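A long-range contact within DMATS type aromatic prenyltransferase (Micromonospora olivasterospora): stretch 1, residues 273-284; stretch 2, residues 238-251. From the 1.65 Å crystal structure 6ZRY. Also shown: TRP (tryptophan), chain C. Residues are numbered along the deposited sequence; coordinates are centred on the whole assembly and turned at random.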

# COMPACT_ATOMS: atom_id res chain seq x y z
N GLY A 273 9.68 -13.01 -3.06
CA GLY A 273 9.71 -11.83 -2.19
C GLY A 273 8.55 -11.89 -1.27
O GLY A 273 7.49 -12.45 -1.71
N TYR A 274 8.74 -11.42 -0.05
CA TYR A 274 7.70 -11.36 0.99
C TYR A 274 7.83 -10.03 1.72
O TYR A 274 8.96 -9.66 2.05
CB TYR A 274 7.87 -12.50 1.99
CG TYR A 274 6.86 -12.45 3.09
CD1 TYR A 274 5.57 -12.88 2.88
CD2 TYR A 274 7.19 -11.96 4.35
CE1 TYR A 274 4.62 -12.81 3.87
CE2 TYR A 274 6.26 -11.91 5.36
CZ TYR A 274 4.97 -12.32 5.12
OH TYR A 274 4.04 -12.27 6.11
N SER A 275 6.71 -9.39 2.02
CA SER A 275 6.64 -8.26 2.98
C SER A 275 5.57 -8.54 4.01
O SER A 275 4.56 -9.10 3.66
CB SER A 275 6.38 -6.95 2.31
OG SER A 275 7.45 -6.65 1.44
N ILE A 276 5.83 -8.16 5.24
CA ILE A 276 4.87 -8.15 6.36
C ILE A 276 4.56 -6.68 6.67
O ILE A 276 5.51 -5.85 6.72
CB ILE A 276 5.41 -8.94 7.59
CG1 ILE A 276 4.44 -8.93 8.76
CG2 ILE A 276 6.78 -8.46 8.04
CD1 ILE A 276 3.18 -9.69 8.54
N TYR A 277 3.28 -6.36 6.80
CA TYR A 277 2.78 -5.00 7.06
C TYR A 277 2.07 -5.01 8.38
O TYR A 277 1.03 -5.65 8.52
CB TYR A 277 1.86 -4.51 5.93
CG TYR A 277 2.42 -4.64 4.54
CD1 TYR A 277 2.42 -5.87 3.90
CD2 TYR A 277 2.93 -3.56 3.85
CE1 TYR A 277 2.96 -6.03 2.64
CE2 TYR A 277 3.44 -3.69 2.57
CZ TYR A 277 3.46 -4.93 1.96
OH TYR A 277 3.96 -5.10 0.70
N VAL A 278 2.66 -4.35 9.38
CA VAL A 278 2.04 -4.21 10.70
C VAL A 278 1.30 -2.87 10.73
O VAL A 278 1.93 -1.81 10.59
CB VAL A 278 3.08 -4.28 11.82
CG1 VAL A 278 2.44 -4.10 13.18
CG2 VAL A 278 3.87 -5.59 11.76
N PRO A 279 -0.02 -2.88 11.02
CA PRO A 279 -0.79 -1.65 11.19
C PRO A 279 -0.57 -1.11 12.61
O PRO A 279 -1.46 -1.17 13.48
CB PRO A 279 -2.21 -2.12 10.94
CG PRO A 279 -2.22 -3.52 11.53
CD PRO A 279 -0.86 -4.08 11.20
N ILE A 280 0.62 -0.54 12.77
CA ILE A 280 1.21 -0.14 14.08
C ILE A 280 0.29 0.82 14.80
O ILE A 280 0.24 0.76 16.02
CB ILE A 280 2.62 0.41 13.87
CG1 ILE A 280 3.28 0.72 15.23
CG2 ILE A 280 2.63 1.60 12.94
CD1 ILE A 280 4.75 0.80 15.18
N ARG A 281 -0.49 1.65 14.07
CA ARG A 281 -1.43 2.64 14.68
C ARG A 281 -2.41 1.93 15.61
O ARG A 281 -2.95 2.60 16.52
CB ARG A 281 -2.21 3.39 13.60
CG ARG A 281 -3.18 2.53 12.79
CD ARG A 281 -3.73 3.41 11.69
NE ARG A 281 -4.76 2.87 10.84
CZ ARG A 281 -4.59 1.96 9.88
NH1 ARG A 281 -3.43 1.38 9.66
NH2 ARG A 281 -5.62 1.64 9.11
N SER A 282 -2.67 0.66 15.41
CA SER A 282 -3.66 -0.12 16.20
C SER A 282 -3.03 -0.63 17.52
O SER A 282 -3.78 -1.08 18.38
CB SER A 282 -4.20 -1.25 15.37
OG SER A 282 -5.28 -1.92 16.00
N TYR A 283 -1.72 -0.54 17.68
CA TYR A 283 -0.97 -1.24 18.76
C TYR A 283 -0.11 -0.28 19.56
O TYR A 283 0.77 -0.75 20.27
CB TYR A 283 -0.19 -2.40 18.12
CG TYR A 283 -1.12 -3.39 17.47
CD1 TYR A 283 -1.86 -4.28 18.24
CD2 TYR A 283 -1.36 -3.37 16.10
CE1 TYR A 283 -2.74 -5.18 17.67
CE2 TYR A 283 -2.25 -4.26 15.51
CZ TYR A 283 -2.95 -5.16 16.29
OH TYR A 283 -3.84 -6.03 15.72
N VAL A 284 -0.40 1.01 19.49
CA VAL A 284 0.36 2.07 20.22
C VAL A 284 -0.64 3.02 20.90
O VAL A 284 -1.82 3.02 20.52
CB VAL A 284 1.28 2.85 19.28
CG1 VAL A 284 2.39 1.99 18.70
CG2 VAL A 284 0.48 3.54 18.17
N TRP C . -6.11 2.10 4.90
CA TRP C . -6.32 0.69 4.43
C TRP C . -5.94 -0.29 5.54
O TRP C . -6.26 -1.49 5.44
CB TRP C . -5.53 0.41 3.13
CG TRP C . -4.05 0.52 3.26
CD1 TRP C . -3.29 1.66 3.19
CD2 TRP C . -3.12 -0.56 3.47
NE1 TRP C . -1.96 1.36 3.35
CE2 TRP C . -1.82 0.00 3.51
CE3 TRP C . -3.25 -1.95 3.61
CZ2 TRP C . -0.68 -0.77 3.71
CZ3 TRP C . -2.12 -2.71 3.80
CH2 TRP C . -0.85 -2.13 3.84
OXT TRP C . -5.32 0.11 6.55
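Stretch 2 (238-251) EIEEFCVVAGGGTR

Stretch 2 is the end of a helix, residues 238-247, followed by a glycine-rich turn. It lies on strand 273-278 of stretch 1 and runs almost parallel to it. The axes cross at -15° and come within 9.5 Å. No hydrogen bond joins the two stretches, and the contact rests on packing, with 499 Å² buried in all.

Strand alternation sets the pattern. Tyr-274, Ile-276 and Val-278 point toward the helix. Ser-275 and Tyr-277 point away, and the Tyr-277 ring lies near the bound tryptophan.

Ile-239 fits between the first two bumps of the strand. Ile-239 CD1 meets Tyr-274 CE2 at 3.7 Å, and Ile-239 CG2 lies 4.1 Å from Ile-276 CG2. One turn on, Phe-242 and Cys-243 receive Ile-276. Ile-276 CG2 is 4.0 Å from Phe-242 CD2, and Ile-276 CG1 is 3.9 Å from Cys-243 SG. Val-278 touches the same pair, with CG2 4.1 Å from both Phe-242 CE2 and Cys-243 SG. Val-278 CG1 reaches Ala-246 CB at 3.9 Å. Ile-280, in the 3-10 segment, starts out sideways, but its end comes nearer: Ile-280 CD1 is 3.5 Å from Ala-246 O. The backbones are also closer at this end. The CA atoms of Ile-280 and Ala-246 are 6.2 Å apart, and those of Tyr-283 and Gly-247 5.5 Å.

The helix closes in a Schellman motif, with Gly-248 at positive phi. A type I' turn runs from Gly-247 to Thr-250. Thr-250 OG1 donates a hydrogen bond to Gly-247 O at 2.9 Å, tying the turn together. Tyr-283 packs against this turn: Tyr-283 CB is 4.0 Å from Gly-247 O, and Tyr-283 CD1 is 3.8 Å from Thr-250 OG1.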

# COMPACT_ATOMS: atom_id res chain seq x y z
N GLU A 238 13.05 -13.72 12.02
CA GLU A 238 13.21 -12.27 11.70
C GLU A 238 11.82 -11.65 11.59
O GLU A 238 11.66 -10.50 12.06
CB GLU A 238 14.00 -12.09 10.40
CG GLU A 238 14.18 -10.63 9.97
CD GLU A 238 15.05 -10.48 8.74
OE1 GLU A 238 15.25 -9.34 8.29
OE2 GLU A 238 15.50 -11.52 8.20
N ILE A 239 10.85 -12.34 10.95
CA ILE A 239 9.49 -11.77 10.78
C ILE A 239 8.87 -11.63 12.16
O ILE A 239 8.34 -10.57 12.47
CB ILE A 239 8.62 -12.60 9.82
CG1 ILE A 239 9.19 -12.59 8.41
CG2 ILE A 239 7.17 -12.11 9.82
CD1 ILE A 239 8.67 -13.70 7.53
N GLU A 240 8.97 -12.67 13.01
CA GLU A 240 8.43 -12.61 14.40
C GLU A 240 9.10 -11.50 15.20
O GLU A 240 8.36 -10.80 15.90
CB GLU A 240 8.60 -13.95 15.11
CG GLU A 240 7.81 -15.02 14.46
CD GLU A 240 7.44 -16.17 15.34
OE1 GLU A 240 8.34 -16.61 16.14
OE2 GLU A 240 6.25 -16.62 15.25
N GLU A 241 10.42 -11.33 15.10
CA GLU A 241 11.16 -10.25 15.82
C GLU A 241 10.58 -8.90 15.38
O GLU A 241 10.36 -8.02 16.24
CB GLU A 241 12.66 -10.31 15.54
CG GLU A 241 13.37 -11.43 16.30
CD GLU A 241 14.79 -11.78 15.87
OE1 GLU A 241 15.39 -12.69 16.49
OE2 GLU A 241 15.29 -11.16 14.93
N PHE A 242 10.38 -8.73 14.09
CA PHE A 242 9.83 -7.48 13.52
C PHE A 242 8.45 -7.22 14.12
O PHE A 242 8.14 -6.09 14.54
CB PHE A 242 9.78 -7.58 12.00
CG PHE A 242 9.38 -6.30 11.36
CD1 PHE A 242 10.33 -5.31 11.12
CD2 PHE A 242 8.06 -6.07 11.02
CE1 PHE A 242 9.96 -4.12 10.51
CE2 PHE A 242 7.71 -4.86 10.44
CZ PHE A 242 8.66 -3.91 10.18
N CYS A 243 7.62 -8.25 14.18
CA CYS A 243 6.22 -8.13 14.66
C CYS A 243 6.20 -7.80 16.16
O CYS A 243 5.38 -6.94 16.56
CB CYS A 243 5.42 -9.38 14.33
SG CYS A 243 4.98 -9.49 12.58
N VAL A 244 7.07 -8.43 16.97
CA VAL A 244 7.19 -8.18 18.44
C VAL A 244 7.54 -6.71 18.69
O VAL A 244 6.91 -6.12 19.56
CB VAL A 244 8.22 -9.10 19.09
CG1 VAL A 244 8.62 -8.63 20.49
CG2 VAL A 244 7.72 -10.52 19.11
N VAL A 245 8.54 -6.17 18.00
CA VAL A 245 8.97 -4.76 18.20
C VAL A 245 7.83 -3.85 17.73
O VAL A 245 7.40 -2.99 18.52
CB VAL A 245 10.30 -4.45 17.50
CG1 VAL A 245 10.66 -2.99 17.55
CG2 VAL A 245 11.43 -5.30 18.07
N ALA A 246 7.31 -4.04 16.51
CA ALA A 246 6.28 -3.13 15.93
C ALA A 246 4.98 -3.19 16.77
O ALA A 246 4.37 -2.12 17.01
CB ALA A 246 6.02 -3.47 14.47
N GLY A 247 4.58 -4.38 17.21
CA GLY A 247 3.34 -4.62 17.97
C GLY A 247 3.48 -4.40 19.48
O GLY A 247 2.47 -4.48 20.17
N GLY A 248 4.67 -4.15 19.98
CA GLY A 248 4.88 -3.89 21.43
C GLY A 248 4.76 -5.15 22.30
O GLY A 248 4.59 -5.00 23.51
N GLY A 249 4.85 -6.35 21.73
CA GLY A 249 4.76 -7.63 22.47
C GLY A 249 3.51 -8.42 22.12
O GLY A 249 3.49 -9.59 22.44
N THR A 250 2.51 -7.82 21.47
CA THR A 250 1.32 -8.52 20.90
C THR A 250 1.77 -9.77 20.12
O THR A 250 2.67 -9.65 19.30
CB THR A 250 0.52 -7.59 19.95
OG1 THR A 250 0.31 -6.32 20.56
CG2 THR A 250 -0.83 -8.17 19.57
N ARG A 251 1.14 -10.92 20.36
CA ARG A 251 1.31 -12.16 19.54
C ARG A 251 0.05 -12.40 18.70
O ARG A 251 0.18 -13.01 17.62
CB ARG A 251 1.56 -13.39 20.41
CG ARG A 251 2.92 -13.43 21.11
CD ARG A 251 3.21 -14.83 21.64
NE ARG A 251 3.08 -15.79 20.54
CZ ARG A 251 4.05 -16.16 19.71
NH1 ARG A 251 5.28 -15.68 19.86
NH2 ARG A 251 3.79 -17.01 18.73